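Local coordinates for protein allantoin racemase (Pseudomonas fluorescens, PDB 5LG5) that racemizes allantoin and, as a member of the HyuE racemase family, probably also interconverts the D and L forms of 5-monosubstituted hydantoins, at residues 2-8 with 68-74. Residues are numbered along the deposited sequence; the frame is centred on the assembly and turned at random.
Sequences RILVVNV and FDAVIQA
Strands 2-7 and 70-74 run side by side as extended parallel neighbours (phi/psi -117/107 at V5, -111/126 at I72), their axes approaching to 4.6 Å at 19°, in register I3-A70, L4-V71, V5-I72 and V6-Q73. At the entry, R2 is held twice by D69: its N donates to D69 OD2 (2.7 Å), and D69 N donates to R2 O (2.7 Å). D69 (m rotamer, -111/-14) breaks the extended course just before the second strand. R2 NH2 forms a salt bridge with E31, and NH1 a hydrogen bond with P67 O. I3 sets CG2 3.8 Å from I72 CG1 on the face shared with V5 and A70. L4 and V6 make the regular parallel bonds. L4 N donates to A70 O (3.1 Å) and I72 N to L4 O (2.6 Å); on the other face, L4 (chi1 m, chi2 19°) lays CD2 over the ring of F68 (chi1 p), 3.4 Å from its centroid, a CH-pi contact. V5 touches I72 CD1 through CG2 (4.0 Å). V6 N donates to I72 O (2.8 Å) and A74 N to V6 O (2.8 Å), with V6 CG2 4.2 Å from V71 CG1. Beyond, a water donates to N7 OD1 (2.5 Å) and A74 O (3.1 Å), while N7 ND2 reaches T15; V8 CG1 meets Q73 CG at 3.8 Å. These are the central strands of a four-stranded parallel sheet of order 2-1-3-4, repeated by a second sheet in the chain, a Rossmann-like alpha/beta core consistent with the Asp/Glu/hydantoin racemase family; 31-35 and 92-94 flank it, helix 12-25 packs on V5, N7 and A74, and helix 47-63 on V6 and Q73 across the sheet.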
# COMPACT_ATOMS: atom_id res chain seq x y z
N ARG E 2 18.42 24.28 25.30
CA ARG E 2 19.20 23.08 25.59
C ARG E 2 18.56 21.84 24.98
O ARG E 2 17.37 21.56 25.20
CB ARG E 2 19.38 22.89 27.10
CG ARG E 2 20.09 21.58 27.43
CD ARG E 2 20.29 21.39 28.93
NE ARG E 2 21.31 22.29 29.45
CZ ARG E 2 21.08 23.23 30.36
NH1 ARG E 2 19.86 23.39 30.86
NH2 ARG E 2 22.08 24.01 30.76
N ILE E 3 19.35 21.11 24.21
CA ILE E 3 18.89 19.88 23.59
C ILE E 3 19.69 18.71 24.11
O ILE E 3 20.93 18.73 24.04
CB ILE E 3 19.03 19.94 22.04
CG1 ILE E 3 18.34 21.19 21.49
CG2 ILE E 3 18.48 18.70 21.38
CD1 ILE E 3 18.46 21.33 19.98
N LEU E 4 19.00 17.72 24.68
CA LEU E 4 19.64 16.46 25.07
C LEU E 4 19.79 15.62 23.82
O LEU E 4 18.86 15.51 23.02
CB LEU E 4 18.84 15.69 26.12
CG LEU E 4 18.75 16.11 27.59
CD1 LEU E 4 19.12 17.56 27.83
CD2 LEU E 4 17.40 15.78 28.20
N VAL E 5 20.98 15.08 23.64
CA VAL E 5 21.27 14.16 22.57
C VAL E 5 21.66 12.85 23.23
O VAL E 5 22.73 12.74 23.82
CB VAL E 5 22.39 14.72 21.69
CG1 VAL E 5 22.64 13.80 20.50
CG2 VAL E 5 21.98 16.11 21.21
N VAL E 6 20.77 11.86 23.16
CA VAL E 6 20.93 10.65 23.96
C VAL E 6 21.37 9.47 23.11
O VAL E 6 20.71 9.08 22.15
CB VAL E 6 19.63 10.31 24.70
CG1 VAL E 6 19.88 9.22 25.72
CG2 VAL E 6 19.08 11.54 25.39
N ASN E 7 22.53 8.93 23.46
CA ASN E 7 23.03 7.73 22.82
C ASN E 7 22.07 6.61 23.18
O ASN E 7 21.49 6.61 24.27
CB ASN E 7 24.43 7.46 23.36
CG ASN E 7 25.17 6.37 22.59
OD1 ASN E 7 24.64 5.75 21.67
ND2 ASN E 7 26.41 6.12 23.01
N VAL E 8 21.87 5.65 22.28
CA VAL E 8 20.97 4.55 22.62
C VAL E 8 21.77 3.45 23.30
O VAL E 8 21.21 2.60 24.01
CB VAL E 8 20.24 3.97 21.39
CG1 VAL E 8 19.15 4.94 20.91
CG2 VAL E 8 21.24 3.67 20.27
N PHE E 68 15.52 21.49 29.82
CA PHE E 68 15.85 21.24 28.41
C PHE E 68 14.64 21.49 27.52
O PHE E 68 13.49 21.47 27.98
CB PHE E 68 16.43 19.82 28.20
CG PHE E 68 15.55 18.70 28.71
CD1 PHE E 68 14.68 18.03 27.84
CD2 PHE E 68 15.60 18.29 30.03
CE1 PHE E 68 13.87 16.98 28.30
CE2 PHE E 68 14.80 17.25 30.51
CZ PHE E 68 13.93 16.58 29.63
N ASP E 69 14.90 21.78 26.24
CA ASP E 69 13.86 22.27 25.34
C ASP E 69 13.47 21.27 24.27
O ASP E 69 12.47 21.45 23.60
CB ASP E 69 14.29 23.58 24.69
CG ASP E 69 14.68 24.62 25.71
OD1 ASP E 69 13.78 25.32 26.21
OD2 ASP E 69 15.90 24.70 26.02
N ALA E 70 14.30 20.25 24.10
CA ALA E 70 14.08 19.23 23.09
C ALA E 70 14.98 18.06 23.42
O ALA E 70 15.93 18.20 24.19
CB ALA E 70 14.39 19.78 21.69
N VAL E 71 14.65 16.91 22.84
CA VAL E 71 15.45 15.71 23.04
C VAL E 71 15.67 15.03 21.71
O VAL E 71 14.74 14.88 20.91
CB VAL E 71 14.78 14.72 24.03
CG1 VAL E 71 15.58 13.41 24.08
CG2 VAL E 71 14.66 15.33 25.43
N ILE E 72 16.92 14.64 21.46
CA ILE E 72 17.26 13.87 20.27
C ILE E 72 17.65 12.47 20.69
O ILE E 72 18.53 12.31 21.54
CB ILE E 72 18.42 14.47 19.48
CG1 ILE E 72 18.05 15.82 18.87
CG2 ILE E 72 18.84 13.50 18.37
CD1 ILE E 72 19.27 16.54 18.25
N GLN E 73 16.99 11.47 20.11
CA GLN E 73 17.40 10.10 20.33
C GLN E 73 18.36 9.68 19.23
O GLN E 73 17.98 9.58 18.05
CB GLN E 73 16.20 9.16 20.43
CG GLN E 73 16.61 7.70 20.57
CD GLN E 73 15.52 6.82 21.11
OE1 GLN E 73 14.80 7.19 22.03
NE2 GLN E 73 15.39 5.63 20.54
N ALA E 74 19.62 9.46 19.62
CA ALA E 74 20.70 9.29 18.66
C ALA E 74 21.01 7.82 18.48
O ALA E 74 22.07 7.34 18.88
CB ALA E 74 21.94 10.04 19.11
O HOH W 1 24.44 5.42 19.16